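Local coordinates for HNH nuclease domain-containing protein (Streptomyces coelicolor, PDB 5ZMO), which probably acts as an endonuclease restricting modified DNA, the piece here being its sulfur-binding domain, which recognises phosphorothioated DNA, at residues K7-R12 / A134-G139; R29-L34 / D55-L60; G38-R43 / D121-L126; E62-V67 / L147-L152; P77-V82 / E90-L95. All coordinates share one frame; numbering follows the deposited sequence. Where two conformers were deposited one is given.

Contact 1 (K7-R12 / A134-G139); sequences KTFHRR and ASAAAG
Phe9 and Ala136 make the only apolar touch here: Phe9 CE2 lies 3.8 Å from Ala136 CB, with the ring approaching the methyl obliquely. Phe9 CG is anti to the backbone N (chi1 179°), which swings the ring out from the first turn of helix 9-14 to helix 130-144. One residue on from Phe9 and one before Ala136, His10 and Ser135 lie side by side at a solvent-exposed margin; Ser135 has two conformers, so the approach of its hydroxyl to the imidazole is doubtful. Ala136 offers a methyl and Gly139 no side chain at all, so the surface of helix 130-144 stays low where the two aromatic residues approach it. Behind this first shell, the start of helix 9-14 is fixed by polar contacts. Thr8 sits at the N-cap, and Thr8 OG1 accepts from Arg11 N at 3.0 Å. Arg12 folds back and grips Lys7 O side-on with two nitrogens: NE to Lys7 O is 2.9 Å and nearly straight (163°), while NH1 is more bent. Both reach the oxygen from the same side of its carbonyl plane. Phe9 CA rests over one face of that guanidinium, 3.5 Å above its plane. Arg12 NH2 goes on to the carboxylate of Asp122 and to Asp85 O, while the Phe9 ring is backed by Leu86 and by Leu126 of helix 120-128. The arrangement is that of a threonine-capped helix start, set with an aromatic residue against an alanine-rich helix of a mainly helical domain.

Contact 2 (R29-L34 / D55-L60); sequences RPVLLL and DAVAPL
Val31 and Val57 meet with no flat group between them: neither segment sends a ring, amide or guanidinium across, so there is no face or edge to fill; rings come from outside, Trp35 of helix 28-41 touching Ala56, Val57 and Leu60, and Phe145 touching Val31. What remains is methyl against methyl. Val31 CG1 is 3.9 Å from Val57 CG1, the two side chains sliding past each other in opposite directions. In both valines CG1 stands anti to the backbone N (164° in Val31, -180° in Val57), which leaves that branch facing the other helix. Val57 uses its second branch too: CG2 lies 4.1 Å from Leu32 CD1, and the Leu32 side chain runs across Val57 at about a right angle. Val31 CG1 has another neighbour in Leu60 CB, at 4.3 Å, one turn beyond Val57. The short helical segments are inclined at 133°, more antiparallel than parallel, with axes 10.3 Å apart. Pro59 interrupts the hydrogen bonding of helix 50-63 at this point, and the kink falls between Val57 and Leu60. On the other flanks of helix 28-41, Leu32 also packs on Pro77 and Leu81 of helix 70-83, and Leu33 and Leu34 on Leu140 of helix 130-144. Arg29, on the same turn, bonds to Asp84 and to the modified part of the bound ligand. All four touching residues are buried and purely aliphatic, so cohesion between these helices rests on shape and exclusion of water, without directional bonds.

Contact 3 (G38-R43 / D121-L126); sequences GQAVAR and DDYNLL
At the C-terminal end of helix 28-41, closed by a Schellman motif at Arg43, Ala40 fits against Tyr123 and Leu126 of helix 120-128. The Ala40 methyl is shared between them: its CB lies 3.8 Å from Leu126 CB and 3.9 Å from Tyr123 CD1, while Leu126 CD2 closes in on it as well. Tyr123 CG is anti to the backbone N (chi1 177°), which lays the phenol along the end of helix 28-41, with CE1 3.9 Å from Ala40 CA in an oblique approach. The hydroxyl thereby arrives where the chain turns out of the helix: Tyr123 OH lies 3.8 Å from Arg43 C and is hydrogen-bonded to Ala44 O. A phenylalanine in place of Tyr123 would probably keep the packing on Ala40 but leave Ala44 O without its hydroxyl partner, so that the turn after the helix would lose that tie. Arg43 has positive phi (62°), as the motif demands, and its N bonds back to Ala40 O at 2.9 Å. The Tyr123 side chain also comes within about 3 Å of a phosphate ion, probably from the crystallisation liquor. Farther round, Leu126 meets Leu118, just after strand 115-117, and Asp122 forms a salt bridge with Arg119; helix 120-128 thus lies between helix 28-41 and helix 9-14.

Contact 4 (E62-V67 / L147-L152); sequences EKYGQV and LLPAGL
Tyr64, near the C-terminal end of helix 50-63, reaches into a type II beta turn, Pro149 to Leu152, that leads into helix 152-155. Its CG is anti to the carbonyl carbon (chi1 -61°), and the phenol extends to the turn with a different neighbour on each side. Leu152 CG lies over one face, 4.2 Å above the plane and toward the rim; the aliphatic part of Lys63 covers the opposite face, CG being 3.7 Å above it. Pro149 comes in at the edge, in the ring plane, with CB 3.7 Å from Tyr64 CE1. The phenol end lies against the peptide after Gly151: OH is 3.2 Å from Gly151 C. Its hydrogen bond, however, goes elsewhere, to the carboxylate of Asp155 in helix 152-155. Gly151 suits this place twice over. Its phi of 94° belongs to the third position of the turn, and a beta carbon there would run into the Tyr64 hydroxyl. The turn itself is closed by Leu152 N to Pro149 O at 3.1 Å, and Gly151 also serves as N-cap of the short helix. A leucine in place of Tyr64 would probably leave Asp155 without its phenol partner and open a gap beside Pro149 and Gly151. The contact thus joins the end of helix 50-63 to the segment after helix 130-144. Leu152 CG is anti to its own backbone N (chi1 -172°), from where it sends a methyl to the ring: Leu152 CD1 lies 3.8 Å from Tyr64 CD1.

Contact 5 (P77-V82 / E90-L95); sequences PFWALV and EQAEEL
This is a small aromatic-aliphatic contact, Trp79 against Ala92 and Leu95, between helix 70-83 and the loop after strand 88-89, which holds a short 3-10 turn. The benzene end of the indole does the touching. Trp79 CZ3 lies 3.8 Å from Leu95 CD1, the two side chains running past each other in opposite directions. The Ala92 methyl sits at the ring edge, near its plane, with CB 4.1 Å from Trp79 CZ3 and only slightly farther from CH2. Trp79 CG stands anti to the backbone N (chi1 -172°), and this carries the six-membered ring well away from the helix, across a backbone separation of 9.3 Å between Trp79 CA and Ala92 CA. The loop links strand 88-89, an outer member of a three-stranded antiparallel sheet, to the hairpin of strands 97-98 and 103-104. Gln91, with positive phi, precedes the 3-10 turn, and Glu94 N bonds back to Gln91 O at 3.0 Å. Pro104 of the hairpin packs on both Trp79 and Leu95, while Leu95 also reaches Ser108 and Val112 of helix 106-112. Pro77 and Ala80, Trp79's neighbours on helix 70-83, pack on the modified part of the bound ligand, probably the phosphorothioate of the DNA.

Contacts 2 and 3 share helix 28-41, on successive parts of it, with centres 16 Å apart. Contacts 1 and 3, centres 12 Å apart, are linked by the salt bridge from Arg12 NH2 to Asp122 OD2 (2.8 Å). Helix 50-63 joins contacts 2 and 4, whose centres are about 10 Å apart. Contacts 2 and 5 meet where Arg29 CG packs 3.6 Å from Pro77 CB; there Arg29, Pro77 and Ala80 also touch the modified part of the ligand, consistent with a sulfur pocket. The DNA lies about 4 Å from the nearest atoms of contacts 2 and 5, but about 12 and 16 Å from contacts 1 and 3.

Contact 1 (K7-R12 / A134-G139)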
# COMPACT_ATOMS: atom_id res chain seq x y z
N LYS A 7 -7.59 9.68 -14.55
CA LYS A 7 -6.66 8.59 -14.81
C LYS A 7 -7.20 7.30 -14.21
O LYS A 7 -7.75 7.27 -13.11
CB LYS A 7 -5.30 8.89 -14.25
CG LYS A 7 -4.49 9.91 -15.03
CD LYS A 7 -3.04 9.85 -14.54
CE LYS A 7 -2.12 10.89 -15.13
NZ LYS A 7 -0.83 10.25 -15.52
N THR A 8 -7.05 6.23 -14.96
CA THR A 8 -7.45 4.88 -14.49
C THR A 8 -6.63 4.47 -13.27
O THR A 8 -5.49 4.94 -13.07
CB THR A 8 -7.27 3.77 -15.53
OG1 THR A 8 -5.91 3.70 -15.99
CG2 THR A 8 -8.22 3.93 -16.72
N PHE A 9 -7.19 3.52 -12.51
CA PHE A 9 -6.42 2.94 -11.39
C PHE A 9 -5.12 2.30 -11.90
O PHE A 9 -4.02 2.54 -11.37
CB PHE A 9 -7.26 1.90 -10.68
CG PHE A 9 -6.54 1.22 -9.52
CD1 PHE A 9 -6.27 1.93 -8.34
CD2 PHE A 9 -6.16 -0.11 -9.60
CE1 PHE A 9 -5.69 1.29 -7.25
CE2 PHE A 9 -5.57 -0.74 -8.52
CZ PHE A 9 -5.31 -0.04 -7.35
N HIS A 10 -5.22 1.47 -12.95
CA HIS A 10 -4.02 0.89 -13.63
C HIS A 10 -2.94 1.93 -13.95
O HIS A 10 -1.75 1.70 -13.67
CB HIS A 10 -4.41 0.19 -14.93
CG HIS A 10 -3.27 -0.54 -15.57
ND1 HIS A 10 -2.94 -1.85 -15.25
CD2 HIS A 10 -2.35 -0.13 -16.47
CE1 HIS A 10 -1.91 -2.22 -15.99
NE2 HIS A 10 -1.52 -1.19 -16.72
N ARG A 11 -3.36 3.06 -14.52
CA ARG A 11 -2.40 4.14 -14.87
C ARG A 11 -1.83 4.80 -13.63
O ARG A 11 -0.61 5.08 -13.55
CB ARG A 11 -3.04 5.23 -15.73
CG ARG A 11 -2.03 6.29 -16.21
CD ARG A 11 -2.56 7.07 -17.40
NE ARG A 11 -2.50 6.25 -18.62
CZ ARG A 11 -1.41 6.08 -19.36
NH1 ARG A 11 -0.26 6.70 -19.07
NH2 ARG A 11 -1.47 5.29 -20.43
N ARG A 12 -2.68 5.07 -12.66
CA ARG A 12 -2.17 5.67 -11.39
C ARG A 12 -1.14 4.78 -10.70
O ARG A 12 -0.13 5.25 -10.23
CB ARG A 12 -3.32 6.13 -10.50
CG ARG A 12 -3.95 7.45 -11.01
CD ARG A 12 -5.12 7.99 -10.23
NE ARG A 12 -6.37 7.24 -10.58
CZ ARG A 12 -6.99 6.36 -9.81
NH1 ARG A 12 -8.14 5.79 -10.25
NH2 ARG A 12 -6.57 6.08 -8.58
N ALA A 134 -6.36 -8.49 -10.59
CA ALA A 134 -5.29 -9.37 -11.08
C ALA A 134 -4.23 -8.59 -11.93
O ALA A 134 -3.03 -8.70 -11.67
CB ALA A 134 -5.89 -10.53 -11.88
N SER A 135 -4.65 -7.81 -12.91
CA SER A 135 -3.69 -7.16 -13.81
C SER A 135 -2.94 -6.08 -13.08
O SER A 135 -1.73 -5.96 -13.25
CB SER A 135 -4.34 -6.61 -15.08
OG SER A 135 -5.04 -5.43 -14.82
N ALA A 136 -3.63 -5.31 -12.23
CA ALA A 136 -2.91 -4.34 -11.38
C ALA A 136 -1.89 -5.02 -10.41
O ALA A 136 -0.76 -4.55 -10.27
CB ALA A 136 -3.86 -3.44 -10.60
N ALA A 137 -2.27 -6.12 -9.75
CA ALA A 137 -1.35 -6.77 -8.79
C ALA A 137 -0.15 -7.45 -9.60
O ALA A 137 1.01 -7.30 -9.23
CB ALA A 137 -2.10 -7.82 -7.99
N ALA A 138 -0.47 -8.07 -10.73
CA ALA A 138 0.54 -8.70 -11.64
C ALA A 138 1.51 -7.67 -12.16
O ALA A 138 2.70 -7.91 -12.21
CB ALA A 138 -0.11 -9.42 -12.78
N GLY A 139 1.01 -6.50 -12.53
CA GLY A 139 1.87 -5.41 -12.94
C GLY A 139 2.86 -5.02 -11.87
O GLY A 139 4.06 -4.80 -12.15

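Contact 2 (R29-L34 / D55-L60)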
# COMPACT_ATOMS: atom_id res chain seq x y z
N ARG A 29 5.84 1.69 -1.28
CA ARG A 29 4.57 1.90 -1.97
C ARG A 29 4.06 0.65 -2.65
O ARG A 29 2.87 0.36 -2.51
CB ARG A 29 4.62 3.17 -2.86
CG ARG A 29 4.41 4.41 -2.01
CD ARG A 29 4.50 5.66 -2.90
NE ARG A 29 5.87 6.00 -3.20
CZ ARG A 29 6.23 6.84 -4.20
NH1 ARG A 29 7.51 7.09 -4.44
NH2 ARG A 29 5.32 7.37 -5.01
N PRO A 30 4.93 -0.08 -3.41
CA PRO A 30 4.54 -1.33 -3.98
C PRO A 30 4.00 -2.34 -2.97
O PRO A 30 2.94 -2.99 -3.27
CB PRO A 30 5.83 -1.83 -4.67
CG PRO A 30 6.47 -0.50 -5.11
CD PRO A 30 6.21 0.39 -3.98
N VAL A 31 4.62 -2.41 -1.82
CA VAL A 31 4.14 -3.38 -0.78
C VAL A 31 2.74 -2.94 -0.24
O VAL A 31 1.84 -3.74 -0.15
CB VAL A 31 5.15 -3.54 0.34
CG1 VAL A 31 4.55 -4.19 1.61
CG2 VAL A 31 6.35 -4.31 -0.15
N LEU A 32 2.57 -1.69 0.13
CA LEU A 32 1.27 -1.25 0.61
C LEU A 32 0.18 -1.38 -0.42
O LEU A 32 -0.98 -1.87 -0.08
CB LEU A 32 1.37 0.15 1.20
CG LEU A 32 0.11 0.63 1.91
CD1 LEU A 32 -0.32 -0.28 3.00
CD2 LEU A 32 0.36 2.03 2.45
N LEU A 33 0.48 -1.01 -1.68
CA LEU A 33 -0.52 -1.20 -2.76
C LEU A 33 -0.89 -2.67 -2.94
O LEU A 33 -2.07 -2.99 -3.08
CB LEU A 33 -0.08 -0.65 -4.12
CG LEU A 33 -0.06 0.87 -4.11
CD1 LEU A 33 0.77 1.38 -5.28
CD2 LEU A 33 -1.43 1.43 -4.16
N LEU A 34 0.11 -3.54 -3.06
CA LEU A 34 -0.23 -5.01 -3.18
C LEU A 34 -1.09 -5.55 -2.03
O LEU A 34 -2.06 -6.33 -2.24
CB LEU A 34 1.05 -5.82 -3.33
CG LEU A 34 1.72 -5.88 -4.69
CD1 LEU A 34 3.07 -6.58 -4.56
CD2 LEU A 34 0.86 -6.65 -5.65
N ASP A 55 0.17 -3.16 11.74
CA ASP A 55 0.40 -4.53 12.20
C ASP A 55 0.35 -5.60 11.14
O ASP A 55 1.14 -6.54 11.21
CB ASP A 55 -0.47 -4.88 13.41
CG ASP A 55 -0.08 -4.04 14.68
OD1 ASP A 55 1.00 -3.38 14.77
OD2 ASP A 55 -0.82 -4.10 15.68
N ALA A 56 -0.51 -5.44 10.12
CA ALA A 56 -0.56 -6.31 9.01
C ALA A 56 0.63 -6.17 8.07
O ALA A 56 1.17 -7.16 7.54
CB ALA A 56 -1.85 -6.09 8.24
N VAL A 57 1.04 -4.93 7.84
CA VAL A 57 1.94 -4.67 6.74
C VAL A 57 3.40 -4.63 7.17
O VAL A 57 4.30 -4.98 6.39
CB VAL A 57 1.54 -3.40 5.95
CG1 VAL A 57 2.51 -3.17 4.79
CG2 VAL A 57 0.17 -3.56 5.38
N ALA A 58 3.65 -4.28 8.41
CA ALA A 58 5.05 -4.18 8.90
C ALA A 58 5.88 -5.45 8.65
O ALA A 58 7.05 -5.38 8.20
CB ALA A 58 5.10 -3.76 10.40
N PRO A 59 5.34 -6.63 9.01
CA PRO A 59 6.15 -7.81 8.75
C PRO A 59 6.33 -8.15 7.28
O PRO A 59 7.36 -8.73 6.94
CB PRO A 59 5.31 -8.99 9.34
CG PRO A 59 4.09 -8.42 9.91
CD PRO A 59 4.07 -6.93 9.73
N LEU A 60 5.38 -7.77 6.42
CA LEU A 60 5.59 -7.88 4.95
C LEU A 60 6.65 -6.92 4.40
O LEU A 60 7.40 -7.26 3.47
CB LEU A 60 4.30 -7.69 4.17
CG LEU A 60 3.10 -8.48 4.61
CD1 LEU A 60 1.82 -8.02 3.91
CD2 LEU A 60 3.34 -10.00 4.34

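Contact 3 (G38-R43 / D121-L126)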
# COMPACT_ATOMS: atom_id res chain seq x y z
N GLY A 38 -4.98 -7.00 -2.26
CA GLY A 38 -5.38 -8.25 -1.56
C GLY A 38 -6.51 -8.07 -0.56
O GLY A 38 -7.49 -8.89 -0.49
N GLN A 39 -6.45 -6.97 0.18
CA GLN A 39 -7.55 -6.63 1.13
C GLN A 39 -8.88 -6.41 0.37
O GLN A 39 -9.96 -6.91 0.82
CB GLN A 39 -7.19 -5.40 2.03
CG GLN A 39 -6.01 -5.67 2.96
CD GLN A 39 -6.34 -6.75 3.96
OE1 GLN A 39 -5.84 -7.90 3.86
NE2 GLN A 39 -7.22 -6.42 4.89
N ALA A 40 -8.87 -5.70 -0.76
CA ALA A 40 -10.12 -5.43 -1.49
C ALA A 40 -10.71 -6.75 -1.99
O ALA A 40 -11.89 -7.02 -1.88
CB ALA A 40 -9.85 -4.51 -2.62
N VAL A 41 -9.86 -7.58 -2.56
CA VAL A 41 -10.24 -8.89 -3.03
C VAL A 41 -10.82 -9.77 -1.91
O VAL A 41 -11.77 -10.52 -2.17
CB VAL A 41 -9.03 -9.52 -3.80
CG1 VAL A 41 -9.15 -11.05 -3.95
CG2 VAL A 41 -8.91 -8.80 -5.15
N ALA A 42 -10.31 -9.70 -0.69
CA ALA A 42 -10.90 -10.43 0.42
C ALA A 42 -12.14 -9.69 1.01
O ALA A 42 -12.66 -10.16 1.98
CB ALA A 42 -9.89 -10.67 1.50
N ARG A 43 -12.52 -8.53 0.46
CA ARG A 43 -13.69 -7.74 0.94
C ARG A 43 -13.51 -7.29 2.35
O ARG A 43 -14.48 -7.16 3.13
CB ARG A 43 -15.00 -8.54 0.86
CG ARG A 43 -15.19 -9.39 -0.36
CD ARG A 43 -15.52 -8.52 -1.52
NE ARG A 43 -15.44 -9.30 -2.74
CZ ARG A 43 -16.04 -8.97 -3.88
NH1 ARG A 43 -15.87 -9.76 -4.94
NH2 ARG A 43 -16.83 -7.89 -3.97
N ASP A 121 -13.92 4.57 -5.53
CA ASP A 121 -14.05 4.12 -6.93
C ASP A 121 -13.07 3.01 -7.27
O ASP A 121 -13.41 2.02 -7.89
CB ASP A 121 -13.93 5.30 -7.90
CG ASP A 121 -12.62 6.11 -7.77
OD1 ASP A 121 -11.77 5.85 -6.89
OD2 ASP A 121 -12.42 7.04 -8.60
N ASP A 122 -11.84 3.13 -6.79
CA ASP A 122 -10.85 2.05 -6.98
C ASP A 122 -11.21 0.77 -6.24
O ASP A 122 -11.10 -0.32 -6.82
CB ASP A 122 -9.45 2.54 -6.61
CG ASP A 122 -9.02 3.72 -7.39
OD1 ASP A 122 -9.42 3.82 -8.60
OD2 ASP A 122 -8.14 4.52 -6.88
N TYR A 123 -11.56 0.87 -4.96
CA TYR A 123 -11.95 -0.27 -4.18
C TYR A 123 -13.16 -0.97 -4.86
O TYR A 123 -13.19 -2.23 -4.98
CB TYR A 123 -12.35 0.17 -2.77
CG TYR A 123 -12.85 -0.90 -1.86
CD1 TYR A 123 -11.99 -1.62 -1.09
CD2 TYR A 123 -14.21 -1.14 -1.71
CE1 TYR A 123 -12.43 -2.60 -0.17
CE2 TYR A 123 -14.67 -2.16 -0.88
CZ TYR A 123 -13.78 -2.89 -0.09
OH TYR A 123 -14.18 -3.92 0.80
N ASN A 124 -14.16 -0.17 -5.22
CA ASN A 124 -15.35 -0.78 -5.93
C ASN A 124 -14.95 -1.45 -7.23
O ASN A 124 -15.52 -2.51 -7.55
CB ASN A 124 -16.50 0.17 -6.15
CG ASN A 124 -17.11 0.69 -4.85
OD1 ASN A 124 -17.65 1.80 -4.82
ND2 ASN A 124 -16.97 -0.06 -3.79
N LEU A 125 -14.02 -0.87 -8.02
CA LEU A 125 -13.53 -1.53 -9.25
C LEU A 125 -12.88 -2.90 -8.95
O LEU A 125 -13.17 -3.90 -9.61
CB LEU A 125 -12.54 -0.63 -10.01
CG LEU A 125 -11.74 -1.26 -11.13
CD1 LEU A 125 -12.67 -1.65 -12.26
CD2 LEU A 125 -10.68 -0.32 -11.63
N LEU A 126 -11.95 -2.93 -7.96
CA LEU A 126 -11.31 -4.16 -7.56
C LEU A 126 -12.29 -5.27 -7.17
O LEU A 126 -12.05 -6.43 -7.46
CB LEU A 126 -10.31 -3.91 -6.38
CG LEU A 126 -8.94 -3.37 -6.77
CD1 LEU A 126 -8.81 -2.61 -8.06
CD2 LEU A 126 -8.27 -2.62 -5.63

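Contact 4 (E62-V67 / L147-L152)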
# COMPACT_ATOMS: atom_id res chain seq x y z
N GLU A 62 9.22 -5.90 6.14
CA GLU A 62 10.48 -6.54 6.51
C GLU A 62 10.84 -7.74 5.66
O GLU A 62 12.00 -7.85 5.20
CB GLU A 62 10.42 -6.92 8.02
CG GLU A 62 10.36 -5.74 8.94
CD GLU A 62 9.73 -6.03 10.30
OE1 GLU A 62 9.83 -5.09 11.12
OE2 GLU A 62 9.20 -7.18 10.48
N LYS A 63 9.91 -8.66 5.46
CA LYS A 63 10.21 -9.86 4.73
C LYS A 63 10.41 -9.61 3.22
O LYS A 63 11.44 -10.00 2.64
CB LYS A 63 9.10 -10.90 5.00
CG LYS A 63 9.35 -12.20 4.28
CD LYS A 63 8.42 -13.29 4.75
CE LYS A 63 8.83 -14.57 4.04
NZ LYS A 63 8.10 -15.70 4.62
N TYR A 64 9.45 -8.95 2.57
CA TYR A 64 9.45 -8.80 1.09
C TYR A 64 10.00 -7.44 0.62
O TYR A 64 10.48 -7.31 -0.49
CB TYR A 64 8.08 -8.99 0.55
CG TYR A 64 7.58 -10.34 0.84
CD1 TYR A 64 8.08 -11.46 0.18
CD2 TYR A 64 6.70 -10.56 1.85
CE1 TYR A 64 7.63 -12.77 0.51
CE2 TYR A 64 6.28 -11.81 2.19
CZ TYR A 64 6.72 -12.93 1.50
OH TYR A 64 6.24 -14.17 1.92
N GLY A 65 9.92 -6.44 1.46
CA GLY A 65 10.33 -5.06 1.11
C GLY A 65 11.75 -4.63 1.47
O GLY A 65 12.09 -3.45 1.28
N GLN A 66 12.56 -5.52 2.07
CA GLN A 66 13.97 -5.15 2.43
C GLN A 66 14.10 -4.00 3.41
O GLN A 66 15.09 -3.23 3.35
CB GLN A 66 14.81 -4.73 1.19
CG GLN A 66 14.60 -5.54 -0.07
CD GLN A 66 15.62 -5.22 -1.17
OE1 GLN A 66 16.01 -4.06 -1.40
NE2 GLN A 66 16.02 -6.25 -1.88
N VAL A 67 13.10 -3.79 4.26
CA VAL A 67 13.19 -2.68 5.20
C VAL A 67 13.72 -3.30 6.49
O VAL A 67 13.53 -4.47 6.73
CB VAL A 67 11.84 -1.97 5.39
CG1 VAL A 67 11.11 -1.87 4.05
CG2 VAL A 67 11.02 -2.71 6.42
N LEU A 147 11.62 -11.62 -9.52
CA LEU A 147 11.92 -12.92 -8.89
C LEU A 147 10.90 -12.97 -7.83
O LEU A 147 11.03 -12.21 -6.87
CB LEU A 147 13.30 -12.97 -8.20
CG LEU A 147 14.58 -13.18 -8.99
CD1 LEU A 147 14.33 -14.22 -10.06
CD2 LEU A 147 15.02 -11.88 -9.61
N LEU A 148 9.91 -13.83 -7.98
CA LEU A 148 8.75 -13.92 -7.13
C LEU A 148 8.98 -14.83 -5.91
O LEU A 148 8.90 -16.08 -6.00
CB LEU A 148 7.55 -14.50 -7.93
CG LEU A 148 6.24 -14.70 -7.16
CD1 LEU A 148 5.66 -13.44 -6.52
CD2 LEU A 148 5.24 -15.31 -8.13
N PRO A 149 9.22 -14.23 -4.77
CA PRO A 149 9.50 -14.92 -3.54
C PRO A 149 8.48 -15.98 -3.14
O PRO A 149 7.27 -15.71 -3.26
CB PRO A 149 9.50 -13.80 -2.52
CG PRO A 149 9.73 -12.55 -3.28
CD PRO A 149 9.15 -12.77 -4.60
N ALA A 150 8.93 -17.15 -2.67
CA ALA A 150 7.98 -18.12 -2.11
C ALA A 150 7.29 -17.44 -0.93
O ALA A 150 7.91 -16.72 -0.11
CB ALA A 150 8.63 -19.44 -1.69
N GLY A 151 6.00 -17.66 -0.89
CA GLY A 151 5.19 -17.11 0.15
C GLY A 151 4.54 -15.80 -0.20
O GLY A 151 3.62 -15.38 0.51
N LEU A 152 5.01 -15.10 -1.23
CA LEU A 152 4.51 -13.72 -1.43
C LEU A 152 3.02 -13.73 -1.75
O LEU A 152 2.24 -13.01 -1.12
CB LEU A 152 5.26 -13.01 -2.54
CG LEU A 152 4.92 -11.52 -2.67
CD1 LEU A 152 6.16 -10.70 -3.00
CD2 LEU A 152 3.84 -11.28 -3.72

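Contact 5 (P77-V82 / E90-L95)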
# COMPACT_ATOMS: atom_id res chain seq x y z
N PRO A 77 4.59 5.14 3.04
CA PRO A 77 3.57 5.00 1.94
C PRO A 77 2.15 5.25 2.45
O PRO A 77 1.30 5.66 1.68
CB PRO A 77 3.74 3.55 1.46
CG PRO A 77 4.34 2.86 2.66
CD PRO A 77 5.28 3.87 3.32
N PHE A 78 1.90 5.01 3.73
CA PHE A 78 0.59 5.24 4.36
C PHE A 78 0.13 6.65 4.16
O PHE A 78 -1.06 6.91 4.03
CB PHE A 78 0.64 4.86 5.82
CG PHE A 78 -0.67 4.89 6.52
CD1 PHE A 78 -1.50 3.77 6.46
CD2 PHE A 78 -1.08 6.01 7.21
CE1 PHE A 78 -2.71 3.78 7.15
CE2 PHE A 78 -2.27 6.03 7.87
CZ PHE A 78 -3.12 4.90 7.83
N TRP A 79 1.09 7.56 4.14
CA TRP A 79 0.84 8.97 3.78
C TRP A 79 1.11 9.36 2.36
O TRP A 79 0.28 10.02 1.73
CB TRP A 79 1.73 9.84 4.70
CG TRP A 79 1.44 11.35 4.58
CD1 TRP A 79 2.28 12.28 4.03
CD2 TRP A 79 0.35 12.06 5.13
NE1 TRP A 79 1.71 13.52 4.10
CE2 TRP A 79 0.56 13.44 4.82
CE3 TRP A 79 -0.79 11.70 5.82
CZ2 TRP A 79 -0.33 14.41 5.17
CZ3 TRP A 79 -1.69 12.70 6.18
CH2 TRP A 79 -1.44 14.02 5.85
N ALA A 80 2.21 8.90 1.79
CA ALA A 80 2.67 9.31 0.47
C ALA A 80 1.77 8.88 -0.66
O ALA A 80 1.70 9.56 -1.66
CB ALA A 80 4.06 8.84 0.19
N LEU A 81 1.11 7.74 -0.52
CA LEU A 81 0.13 7.34 -1.53
C LEU A 81 -1.06 8.33 -1.75
O LEU A 81 -1.71 8.33 -2.83
CB LEU A 81 -0.41 5.96 -1.19
CG LEU A 81 0.13 4.64 -1.73
CD1 LEU A 81 1.00 4.62 -2.97
CD2 LEU A 81 0.34 3.55 -0.76
N VAL A 82 -1.41 9.14 -0.76
CA VAL A 82 -2.42 10.22 -0.94
C VAL A 82 -2.02 11.10 -2.11
O VAL A 82 -2.80 11.32 -3.11
CB VAL A 82 -2.64 11.04 0.38
CG1 VAL A 82 -3.58 12.24 0.15
CG2 VAL A 82 -3.19 10.13 1.46
N GLU A 90 -8.36 9.43 6.53
CA GLU A 90 -9.37 10.19 7.29
C GLU A 90 -8.67 10.95 8.44
O GLU A 90 -7.61 10.53 8.91
CB GLU A 90 -10.40 9.29 7.94
CG GLU A 90 -11.29 8.48 7.05
CD GLU A 90 -12.52 7.95 7.83
OE1 GLU A 90 -13.65 8.06 7.30
OE2 GLU A 90 -12.38 7.47 8.99
N GLN A 91 -9.26 12.06 8.87
CA GLN A 91 -8.73 12.83 10.04
C GLN A 91 -7.35 13.35 9.76
O GLN A 91 -6.57 13.55 10.72
CB GLN A 91 -8.72 11.99 11.33
CG GLN A 91 -10.04 11.32 11.71
CD GLN A 91 -9.97 10.65 13.09
OE1 GLN A 91 -10.15 11.32 14.12
NE2 GLN A 91 -9.67 9.37 13.13
N ALA A 92 -7.03 13.61 8.48
CA ALA A 92 -5.67 14.02 8.10
C ALA A 92 -5.29 15.35 8.74
O ALA A 92 -4.14 15.59 9.10
CB ALA A 92 -5.53 14.12 6.62
N GLU A 93 -6.29 16.20 8.92
CA GLU A 93 -6.08 17.54 9.43
C GLU A 93 -5.85 17.52 10.96
O GLU A 93 -5.37 18.50 11.50
CB GLU A 93 -7.22 18.51 8.96
CG GLU A 93 -6.93 19.32 7.65
CD GLU A 93 -6.59 18.51 6.36
OE1 GLU A 93 -7.46 17.80 5.78
OE2 GLU A 93 -5.43 18.62 5.86
N GLU A 94 -6.13 16.39 11.63
CA GLU A 94 -5.87 16.14 13.05
C GLU A 94 -4.43 15.76 13.37
O GLU A 94 -4.03 15.80 14.53
CB GLU A 94 -6.83 15.11 13.62
CG GLU A 94 -8.33 15.49 13.49
CD GLU A 94 -8.65 16.96 13.88
OE1 GLU A 94 -9.40 17.66 13.14
OE2 GLU A 94 -8.13 17.42 14.94
N LEU A 95 -3.67 15.37 12.37
CA LEU A 95 -2.32 14.85 12.56
C LEU A 95 -1.35 16.02 12.74
O LEU A 95 -1.59 17.14 12.24
CB LEU A 95 -1.92 13.93 11.37
CG LEU A 95 -2.81 12.67 11.15
CD1 LEU A 95 -2.52 11.96 9.85
CD2 LEU A 95 -2.63 11.69 12.29